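Local coordinates for protein EscN (Escherichia coli O127:H6, PDB 2OBL) that belongs to the type III secretion machinery and has a P-loop nucleotide-binding fold related to the ATP synthase alpha and beta subunits, at residues S85-A95 against F115-K126; A97-E107 against K160-R171. The protein carries 1 engineered substitution. All coordinates share one frame; numbering follows the deposited sequence.

Interaction 1: residues S85-A95 against F115-K126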
loop_
_atom_site.group_PDB
_atom_site.type_symbol
_atom_site.label_atom_id
_atom_site.label_comp_id
_atom_site.label_asym_id
_atom_site.label_seq_id
_atom_site.Cartn_x
_atom_site.Cartn_y
_atom_site.Cartn_z
ATOM N N SER A 85 -8.749 -1.886 -5.275
ATOM C CA SER A 85 -9.159 -2.807 -4.211
ATOM C C SER A 85 -8.649 -4.231 -4.477
ATOM O O SER A 85 -8.233 -4.948 -3.552
ATOM C CB SER A 85 -10.672 -2.765 -4.007
ATOM O OG SER A 85 -11.030 -1.543 -3.371
ATOM N N THR A 86 -8.653 -4.620 -5.745
ATOM C CA THR A 86 -8.145 -5.938 -6.148
ATOM C C THR A 86 -6.660 -6.098 -5.800
ATOM O O THR A 86 -6.238 -7.138 -5.270
ATOM C CB THR A 86 -8.358 -6.175 -7.656
ATOM O OG1 THR A 86 -9.764 -6.187 -7.931
ATOM C CG2 THR A 86 -7.772 -7.529 -8.084
ATOM N N LEU A 87 -5.872 -5.061 -6.086
ATOM C CA LEU A 87 -4.465 -5.066 -5.719
ATOM C C LEU A 87 -4.280 -5.123 -4.208
ATOM O O LEU A 87 -3.417 -5.856 -3.716
ATOM C CB LEU A 87 -3.729 -3.849 -6.289
ATOM C CG LEU A 87 -2.263 -3.736 -5.878
ATOM C CD1 LEU A 87 -1.416 -4.921 -6.380
ATOM C CD2 LEU A 87 -1.670 -2.408 -6.376
ATOM N N LEU A 88 -5.078 -4.351 -3.469
ATOM C CA LEU A 88 -4.984 -4.363 -2.012
ATOM C C LEU A 88 -5.326 -5.763 -1.497
ATOM O O LEU A 88 -4.686 -6.263 -0.593
ATOM C CB LEU A 88 -5.937 -3.351 -1.376
ATOM C CG LEU A 88 -5.676 -1.879 -1.704
ATOM C CD1 LEU A 88 -6.453 -0.977 -0.777
ATOM C CD2 LEU A 88 -4.190 -1.581 -1.604
ATOM N N GLY A 89 -6.347 -6.377 -2.072
ATOM C CA GLY A 89 -6.689 -7.753 -1.707
ATOM C C GLY A 89 -5.541 -8.719 -1.959
ATOM O O GLY A 89 -5.231 -9.568 -1.120
ATOM N N MET A 90 -4.913 -8.605 -3.124
ATOM C CA MET A 90 -3.810 -9.505 -3.473
ATOM C C MET A 90 -2.692 -9.377 -2.461
ATOM O O MET A 90 -2.071 -10.365 -2.053
ATOM C CB MET A 90 -3.266 -9.153 -4.850
ATOM C CG MET A 90 -4.161 -9.592 -5.974
ATOM S SD MET A 90 -3.454 -9.091 -7.552
ATOM C CE MET A 90 -1.834 -9.841 -7.466
ATOM N N ILE A 91 -2.436 -8.140 -2.055
ATOM C CA ILE A 91 -1.374 -7.869 -1.095
ATOM C C ILE A 91 -1.689 -8.483 0.272
ATOM O O ILE A 91 -0.837 -9.141 0.868
ATOM C CB ILE A 91 -1.076 -6.343 -0.963
ATOM C CG1 ILE A 91 -0.454 -5.803 -2.263
ATOM C CG2 ILE A 91 -0.116 -6.128 0.200
ATOM C CD1 ILE A 91 -0.407 -4.259 -2.350
ATOM N N CYS A 92 -2.911 -8.280 0.769
ATOM C CA CYS A 92 -3.290 -8.849 2.059
ATOM C C CYS A 92 -3.165 -10.370 2.045
ATOM O O CYS A 92 -2.721 -10.971 3.022
ATOM C CB CYS A 92 -4.718 -8.450 2.452
ATOM S SG CYS A 92 -4.934 -6.714 2.903
ATOM N N ASN A 93 -3.528 -10.988 0.925
ATOM C CA ASN A 93 -3.528 -12.447 0.840
ATOM C C ASN A 93 -2.149 -13.028 0.558
ATOM O O ASN A 93 -1.879 -14.189 0.872
ATOM C CB ASN A 93 -4.517 -12.899 -0.224
ATOM C CG ASN A 93 -5.953 -12.599 0.153
ATOM O OD1 ASN A 93 -6.297 -12.574 1.330
ATOM N ND2 ASN A 93 -6.799 -12.382 -0.844
ATOM N N GLY A 94 -1.280 -12.218 -0.042
ATOM C CA GLY A 94 0.025 -12.677 -0.472
ATOM C C GLY A 94 1.184 -12.228 0.392
ATOM O O GLY A 94 2.252 -12.834 0.344
ATOM N N ALA A 95 0.986 -11.179 1.188
ATOM C CA ALA A 95 2.109 -10.553 1.901
ATOM C C ALA A 95 2.694 -11.421 3.010
ATOM O O ALA A 95 1.978 -12.186 3.678
ATOM C CB ALA A 95 1.719 -9.180 2.451
ATOM N N PHE A 115 -14.481 -5.154 -0.681
ATOM C CA PHE A 115 -13.110 -5.433 -0.293
ATOM C C PHE A 115 -13.000 -6.631 0.634
ATOM O O PHE A 115 -12.144 -7.495 0.438
ATOM C CB PHE A 115 -12.448 -4.228 0.383
ATOM C CG PHE A 115 -11.072 -4.530 0.898
ATOM C CD1 PHE A 115 -10.016 -4.755 0.017
ATOM C CD2 PHE A 115 -10.838 -4.623 2.262
ATOM C CE1 PHE A 115 -8.745 -5.061 0.506
ATOM C CE2 PHE A 115 -9.589 -4.919 2.755
ATOM C CZ PHE A 115 -8.536 -5.139 1.874
ATOM N N LEU A 116 -13.851 -6.675 1.659
ATOM C CA LEU A 116 -13.795 -7.764 2.629
ATOM C C LEU A 116 -14.014 -9.119 1.963
ATOM O O LEU A 116 -13.439 -10.134 2.361
ATOM C CB LEU A 116 -14.803 -7.539 3.759
ATOM C CG LEU A 116 -14.541 -6.322 4.657
ATOM C CD1 LEU A 116 -15.551 -6.319 5.793
ATOM C CD2 LEU A 116 -13.102 -6.295 5.200
ATOM N N ALA A 117 -14.850 -9.134 0.931
ATOM C CA ALA A 117 -15.101 -10.373 0.200
ATOM C C ALA A 117 -13.839 -10.970 -0.438
ATOM O O ALA A 117 -13.783 -12.170 -0.680
ATOM C CB ALA A 117 -16.197 -10.154 -0.845
ATOM N N LEU A 118 -12.826 -10.142 -0.695
ATOM C CA LEU A 118 -11.570 -10.616 -1.302
ATOM C C LEU A 118 -10.703 -11.407 -0.320
ATOM O O LEU A 118 -9.715 -12.034 -0.712
ATOM C CB LEU A 118 -10.749 -9.428 -1.840
ATOM C CG LEU A 118 -11.479 -8.482 -2.791
ATOM C CD1 LEU A 118 -10.615 -7.290 -3.140
ATOM C CD2 LEU A 118 -11.882 -9.215 -4.077
ATOM N N LEU A 119 -11.043 -11.349 0.965
ATOM C CA LEU A 119 -10.171 -11.940 1.975
ATOM C C LEU A 119 -10.747 -13.242 2.503
ATOM O O LEU A 119 -11.810 -13.235 3.125
ATOM C CB LEU A 119 -9.973 -10.967 3.139
ATOM C CG LEU A 119 -9.621 -9.517 2.796
ATOM C CD1 LEU A 119 -9.475 -8.687 4.091
ATOM C CD2 LEU A 119 -8.371 -9.410 1.923
ATOM N N PRO A 120 -10.032 -14.357 2.285
ATOM C CA PRO A 120 -10.499 -15.632 2.818
ATOM C C PRO A 120 -10.347 -15.723 4.336
ATOM O O PRO A 120 -9.685 -14.882 4.969
ATOM C CB PRO A 120 -9.596 -16.655 2.128
ATOM C CG PRO A 120 -8.352 -15.921 1.828
ATOM C CD PRO A 120 -8.775 -14.503 1.534
ATOM N N GLN A 121 -10.968 -16.746 4.909
ATOM C CA GLN A 121 -10.946 -16.935 6.344
ATOM C C GLN A 121 -9.520 -16.961 6.889
ATOM O O GLN A 121 -9.259 -16.397 7.936
ATOM C CB GLN A 121 -11.730 -18.206 6.724
ATOM C CG GLN A 121 -13.226 -18.082 6.440
ATOM C CD GLN A 121 -13.905 -17.105 7.381
ATOM O OE1 GLN A 121 -13.924 -17.317 8.593
ATOM N NE2 GLN A 121 -14.435 -16.007 6.832
ATOM N N SER A 122 -8.592 -17.579 6.162
ATOM C CA SER A 122 -7.205 -17.670 6.636
ATOM C C SER A 122 -6.528 -16.298 6.722
ATOM O O SER A 122 -5.674 -16.058 7.579
ATOM C CB SER A 122 -6.386 -18.614 5.753
ATOM O OG SER A 122 -6.326 -18.148 4.420
ATOM N N THR A 123 -6.920 -15.391 5.842
ATOM C CA THR A 123 -6.401 -14.033 5.901
ATOM C C THR A 123 -7.084 -13.242 7.014
ATOM O O THR A 123 -6.415 -12.626 7.845
ATOM C CB THR A 123 -6.549 -13.307 4.552
ATOM O OG1 THR A 123 -5.824 -14.025 3.548
ATOM C CG2 THR A 123 -6.018 -11.854 4.639
ATOM N N LEU A 124 -8.415 -13.273 7.041
ATOM C CA LEU A 124 -9.165 -12.552 8.072
ATOM C C LEU A 124 -8.742 -12.911 9.496
ATOM O O LEU A 124 -8.792 -12.074 10.393
ATOM C CB LEU A 124 -10.671 -12.760 7.888
ATOM C CG LEU A 124 -11.275 -12.183 6.605
ATOM C CD1 LEU A 124 -12.635 -12.800 6.361
ATOM C CD2 LEU A 124 -11.361 -10.633 6.686
ATOM N N SER A 125 -8.309 -14.155 9.692
ATOM C CA SER A 125 -7.887 -14.632 10.997
ATOM C C SER A 125 -6.648 -13.945 11.539
ATOM O O SER A 125 -6.396 -13.994 12.743
ATOM C CB SER A 125 -7.660 -16.141 10.963
ATOM O OG SER A 125 -8.908 -16.805 11.031
ATOM N N LYS A 126 -5.863 -13.331 10.655
ATOM C CA LYS A 126 -4.707 -12.543 11.105
ATOM C C LYS A 126 -4.882 -11.040 10.897
ATOM O O LYS A 126 -3.914 -10.278 11.010
ATOM C CB LYS A 126 -3.420 -13.016 10.436
ATOM C CG LYS A 126 -3.360 -12.803 8.946
ATOM C CD LYS A 126 -2.006 -13.262 8.425
ATOM C CE LYS A 126 -1.859 -13.020 6.932
ATOM N NZ LYS A 126 -0.534 -13.544 6.490
HETATM O O HOH W 1 -0.671 -12.521 3.895
#

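Interaction 2: residues A97-E107 against K160-R171. With IMD (imidazole), chain D.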
loop_
_atom_site.group_PDB
_atom_site.type_symbol
_atom_site.label_atom_id
_atom_site.label_comp_id
_atom_site.label_asym_id
_atom_site.label_seq_id
_atom_site.Cartn_x
_atom_site.Cartn_y
_atom_site.Cartn_z
ATOM N N ALA A 97 3.329 -11.155 6.135
ATOM C CA ALA A 97 3.060 -10.447 7.375
ATOM C C ALA A 97 2.411 -11.411 8.352
ATOM O O ALA A 97 1.611 -12.253 7.953
ATOM C CB ALA A 97 2.132 -9.267 7.119
ATOM N N ASP A 98 2.773 -11.289 9.624
ATOM C CA ASP A 98 2.208 -12.127 10.686
ATOM C C ASP A 98 0.802 -11.643 11.021
ATOM O O ASP A 98 -0.093 -12.428 11.344
ATOM C CB ASP A 98 3.069 -12.015 11.946
ATOM C CG ASP A 98 4.466 -12.568 11.761
ATOM O OD1 ASP A 98 4.644 -13.500 10.948
ATOM O OD2 ASP A 98 5.389 -12.072 12.439
ATOM N N ILE A 99 0.637 -10.328 10.955
ATOM C CA ILE A 99 -0.599 -9.650 11.337
ATOM C C ILE A 99 -0.845 -8.501 10.374
ATOM O O ILE A 99 0.076 -7.763 10.046
ATOM C CB ILE A 99 -0.452 -9.027 12.737
ATOM C CG1 ILE A 99 -0.099 -10.094 13.783
ATOM C CG2 ILE A 99 -1.716 -8.259 13.128
ATOM C CD1 ILE A 99 -1.273 -10.928 14.212
ATOM N N ILE A 100 -2.087 -8.349 9.935
ATOM C CA ILE A 100 -2.465 -7.223 9.090
ATOM C C ILE A 100 -3.451 -6.351 9.847
ATOM O O ILE A 100 -4.457 -6.836 10.367
ATOM C CB ILE A 100 -3.117 -7.681 7.757
ATOM C CG1 ILE A 100 -2.182 -8.618 6.990
ATOM C CG2 ILE A 100 -3.454 -6.469 6.894
ATOM C CD1 ILE A 100 -2.892 -9.372 5.880
ATOM N N VAL A 101 -3.145 -5.060 9.929
ATOM C CA VAL A 101 -4.080 -4.117 10.486
ATOM C C VAL A 101 -4.545 -3.224 9.351
ATOM O O VAL A 101 -3.747 -2.499 8.759
ATOM C CB VAL A 101 -3.449 -3.282 11.615
ATOM C CG1 VAL A 101 -4.437 -2.267 12.154
ATOM C CG2 VAL A 101 -2.935 -4.202 12.723
ATOM N N LEU A 102 -5.838 -3.298 9.061
ATOM C CA LEU A 102 -6.452 -2.547 7.977
ATOM C C LEU A 102 -7.243 -1.383 8.540
ATOM O O LEU A 102 -7.943 -1.522 9.553
ATOM C CB LEU A 102 -7.386 -3.458 7.181
ATOM C CG LEU A 102 -6.769 -4.269 6.047
ATOM C CD1 LEU A 102 -7.615 -5.474 5.713
ATOM C CD2 LEU A 102 -6.629 -3.382 4.812
ATOM N N ALA A 103 -7.095 -0.224 7.909
ATOM C CA ALA A 103 -7.930 0.908 8.207
ATOM C C ALA A 103 -8.671 1.225 6.929
ATOM O O ALA A 103 -8.059 1.637 5.921
ATOM C CB ALA A 103 -7.112 2.094 8.669
ATOM N N LEU A 104 -9.977 0.980 6.948
ATOM C CA LEU A 104 -10.832 1.264 5.799
ATOM C C LEU A 104 -11.681 2.487 6.117
ATOM O O LEU A 104 -12.664 2.409 6.872
ATOM C CB LEU A 104 -11.715 0.059 5.483
ATOM C CG LEU A 104 -10.988 -1.274 5.279
ATOM C CD1 LEU A 104 -11.985 -2.379 4.974
ATOM C CD2 LEU A 104 -9.976 -1.142 4.162
ATOM N N ILE A 105 -11.284 3.615 5.547
ATOM C CA ILE A 105 -11.804 4.913 5.948
ATOM C C ILE A 105 -12.563 5.639 4.835
ATOM O O ILE A 105 -12.041 5.869 3.737
ATOM C CB ILE A 105 -10.644 5.838 6.441
ATOM C CG1 ILE A 105 -9.831 5.150 7.568
ATOM C CG2 ILE A 105 -11.188 7.232 6.825
ATOM C CD1 ILE A 105 -8.629 5.966 8.062
ATOM N N GLY A 106 -13.801 6.010 5.126
ATOM C CA GLY A 106 -14.513 7.012 4.332
ATOM C C GLY A 106 -15.296 6.540 3.120
ATOM O O GLY A 106 -15.856 7.360 2.386
ATOM N N GLU A 107 -15.328 5.231 2.888
ATOM C CA GLU A 107 -16.120 4.695 1.767
ATOM C C GLU A 107 -17.495 4.245 2.253
ATOM O O GLU A 107 -17.758 4.210 3.454
ATOM C CB GLU A 107 -15.399 3.536 1.054
ATOM C CG GLU A 107 -13.948 3.804 0.652
ATOM C CD GLU A 107 -13.790 4.701 -0.554
ATOM O OE1 GLU A 107 -14.746 4.820 -1.358
ATOM O OE2 GLU A 107 -12.686 5.292 -0.706
ATOM N N LYS A 160 5.601 -9.381 16.331
ATOM C CA LYS A 160 4.994 -9.709 15.045
ATOM C C LYS A 160 5.491 -8.773 13.952
ATOM O O LYS A 160 5.720 -7.593 14.194
ATOM C CB LYS A 160 3.465 -9.607 15.124
ATOM C CG LYS A 160 2.828 -10.443 16.238
ATOM C CD LYS A 160 3.040 -11.929 16.015
ATOM C CE LYS A 160 2.324 -12.752 17.081
ATOM N NZ LYS A 160 2.625 -14.204 16.921
ATOM N N ASN A 161 5.674 -9.311 12.754
ATOM C CA ASN A 161 5.888 -8.456 11.607
ATOM C C ASN A 161 4.532 -8.043 11.084
ATOM O O ASN A 161 3.790 -8.862 10.529
ATOM C CB ASN A 161 6.726 -9.139 10.536
ATOM C CG ASN A 161 8.214 -9.042 10.824
ATOM O OD1 ASN A 161 8.664 -8.172 11.585
ATOM N ND2 ASN A 161 8.992 -9.934 10.219
ATOM N N VAL A 162 4.212 -6.771 11.300
ATOM C CA VAL A 162 2.879 -6.246 11.036
ATOM C C VAL A 162 2.818 -5.506 9.695
ATOM O O VAL A 162 3.733 -4.777 9.339
ATOM C CB VAL A 162 2.447 -5.288 12.158
ATOM C CG1 VAL A 162 1.039 -4.744 11.904
ATOM C CG2 VAL A 162 2.529 -5.987 13.530
ATOM N N LEU A 163 1.745 -5.725 8.953
ATOM C CA LEU A 163 1.436 -4.881 7.794
ATOM C C LEU A 163 0.284 -3.965 8.165
ATOM O O LEU A 163 -0.821 -4.432 8.450
ATOM C CB LEU A 163 1.060 -5.727 6.574
ATOM C CG LEU A 163 0.517 -4.948 5.370
ATOM C CD1 LEU A 163 1.526 -3.915 4.891
ATOM C CD2 LEU A 163 0.087 -5.869 4.215
ATOM N N LEU A 164 0.553 -2.663 8.190
ATOM C CA LEU A 164 -0.496 -1.665 8.392
ATOM C C LEU A 164 -0.931 -1.178 7.015
ATOM O O LEU A 164 -0.109 -0.710 6.226
ATOM C CB LEU A 164 0.046 -0.486 9.198
ATOM C CG LEU A 164 -0.869 0.740 9.342
ATOM C CD1 LEU A 164 -2.164 0.374 10.105
ATOM C CD2 LEU A 164 -0.105 1.844 10.070
ATOM N N MET A 165 -2.217 -1.298 6.713
ATOM C CA MET A 165 -2.688 -0.906 5.396
ATOM C C MET A 165 -3.845 0.072 5.546
ATOM O O MET A 165 -4.907 -0.281 6.065
ATOM C CB MET A 165 -3.102 -2.136 4.566
ATOM C CG MET A 165 -3.726 -1.769 3.219
ATOM S SD MET A 165 -4.242 -3.169 2.168
ATOM C CE MET A 165 -2.679 -3.872 1.675
ATOM N N MET A 166 -3.626 1.303 5.110
ATOM C CA MET A 166 -4.592 2.361 5.332
ATOM C C MET A 166 -5.183 2.809 4.005
ATOM O O MET A 166 -4.489 3.392 3.177
ATOM C CB MET A 166 -3.937 3.542 6.039
ATOM C CG MET A 166 -4.929 4.682 6.246
ATOM S SD MET A 166 -4.236 6.114 7.078
ATOM C CE MET A 166 -3.386 5.319 8.415
ATOM N N ASP A 167 -6.466 2.522 3.811
ATOM C CA ASP A 167 -7.174 2.884 2.590
ATOM C C ASP A 167 -8.319 3.797 3.043
ATOM O O ASP A 167 -9.382 3.293 3.412
ATOM C CB ASP A 167 -7.717 1.600 1.922
ATOM C CG ASP A 167 -8.309 1.836 0.526
ATOM O OD1 ASP A 167 -7.876 2.756 -0.199
ATOM O OD2 ASP A 167 -9.229 1.083 0.139
ATOM N N SER A 168 -8.126 5.121 3.036
ATOM C CA SER A 168 -6.999 5.804 2.401
ATOM C C SER A 168 -6.503 6.955 3.259
ATOM O O SER A 168 -7.252 7.488 4.080
ATOM C CB SER A 168 -7.478 6.413 1.079
ATOM O OG SER A 168 -8.555 7.331 1.312
ATOM N N VAL A 169 -5.257 7.370 3.048
ATOM C CA VAL A 169 -4.783 8.556 3.735
ATOM C C VAL A 169 -5.563 9.767 3.219
ATOM O O VAL A 169 -5.772 10.729 3.951
ATOM C CB VAL A 169 -3.241 8.719 3.637
ATOM C CG1 VAL A 169 -2.794 9.032 2.216
ATOM C CG2 VAL A 169 -2.763 9.792 4.627
ATOM N N THR A 170 -6.009 9.699 1.959
ATOM C CA THR A 170 -6.813 10.783 1.380
ATOM C C THR A 170 -8.086 11.058 2.184
ATOM O O THR A 170 -8.393 12.206 2.511
ATOM C CB THR A 170 -7.195 10.439 -0.067
ATOM O OG1 THR A 170 -5.995 10.309 -0.843
ATOM C CG2 THR A 170 -8.104 11.533 -0.662
ATOM N N ARG A 171 -8.836 10.007 2.501
ATOM C CA ARG A 171 -10.102 10.204 3.222
ATOM C C ARG A 171 -9.884 10.431 4.704
ATOM O O ARG A 171 -10.686 11.127 5.355
ATOM C CB ARG A 171 -11.085 9.065 2.939
ATOM C CG ARG A 171 -11.552 9.062 1.479
ATOM C CD ARG A 171 -12.806 8.220 1.288
ATOM N NE ARG A 171 -13.050 7.894 -0.120
ATOM C CZ ARG A 171 -13.857 8.587 -0.908
ATOM N NH1 ARG A 171 -14.501 9.645 -0.426
ATOM N NH2 ARG A 171 -14.038 8.210 -2.175
HETATM N N1 IMD D . -13.262 1.466 2.645
HETATM C C2 IMD D . -11.975 1.809 2.421
HETATM N N3 IMD D . -11.495 1.001 1.441
HETATM C C4 IMD D . -12.479 0.150 1.051
HETATM C C5 IMD D . -13.596 0.440 1.819
HETATM O O HOH W 2 -10.805 5.616 1.320
#

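Interaction 1: residues S85-A95 against F115-K126
Phe115, Leu118 and Leu119 pack against the helix that begins within a probable P-loop (Walker A) motif, helix 84-94. Phe115 is a knob in a hole formed by Ser85, Leu88, Gly89 and Cys92. Having CG anti to the backbone N (chi1 175°) sends the ring toward the helix, edge first, with the Cys92 sulfur beside that edge, SG 4.1 Å from Phe115 CZ. Gly89, lacking a side chain, leaves room for Leu118 CD1 to lie 4.2 Å from its CA. Polar pairing takes over at Asn93, whose amide offers an acceptor and a donor together. Its CB passes 4.1 Å from Thr123 OG1, and its CG comes 3.7 Å from Pro120 CD, with OD1 closer still to that carbon. At the tip the amide divides: OD1 accepts from Thr123 OG1 at 2.7 Å, whereas ND2 donates to Leu118 O at 2.9 Å. This second bond is nearly straight (165°) and lies close to the amide plane. Gripped at both ends, the amide cannot easily rotate. Lys126, long and extended, brings NZ to Ala97 O and to a water that it donates to at 2.8 Å; that water in turn donates to Cys92 O and Ala95 O.

Interaction 2: residues A97-E107 against K160-R171
Leu102 and Met165 lie side by side and point the same way from neighbouring parallel strands, Leu102 CD2 3.6 Å from Met165 SD. The strands, 99-105 and 161-167, are inclined by only 18° and belong to the core sheet of the P-loop fold. Ile100, Leu104, Leu163 and Asp167 share the face of this pair; Ile99, Val101, Ala103, Val162, Leu164 and Met166 occupy the reverse. There Val101 spreads its two methyls, CG2 toward Val162 and CG1 across to Leu164 CD1 at 4.0 Å. Branched and aliphatic residues suit such buried faces, while the ladder of N-H···O bonds satisfies the backbone. Just before strand 99-105 begins, Asp98 extends the pairing: its N-H reaches Asn161 O, and its OD2 takes the Asn161 N-H at 2.8 Å, from above the carboxylate plane.

Polar groups gather at the C-terminal end, as is usual for the working end of this fold. Asp167, following a run of hydrophobic residues as in a Walker B motif, receives imidazole N3 on OD2 at 2.6 Å, and the same oxygen forms a salt bridge with Lys84. A cis peptide leads to Ser168, whose OG caps the next helix by accepting from Arg171 N. Arg171, extended from CG to NE, crosses Glu107 at about a right angle, with its guanidinium plane 88° from the carboxylate. Arg171 NE donates to Glu107 OE2 at 2.7 Å in a salt bridge, again from above the carboxylate plane. A water joins that oxygen to Ile105 O and Ser168 OG.

Strand 127-132 pairs with the other edge of 99-105, strand 214-222 continues the sheet beyond 161-167, and Phe115 of helix 109-116 packs on Leu102 and Leu104.

In the fold
From the N terminus, helix 84-94 runs into strand 99-105, then helix 109-116 and the short helix 121-124 that leads to strand 127-132. Interaction 1 closes this first loop, bringing 115-126 back against the helix, with strand 99-105 within the intervening chain. Interaction 2 starts inside that loop and ends beyond it, at 160-171, after strand 127-132 and helix 138-156, so the two contacts cross. In the sheet, strand 99-105 lies between 127-132 and 161-167, both of which follow it in the chain. The contacts meet at Lys126, whose O is 2.9 Å from Ile100 N, a probable hydrogen bond. Together they join helix 84-94, the connection next to it and the central strands into one nucleotide-binding-type domain.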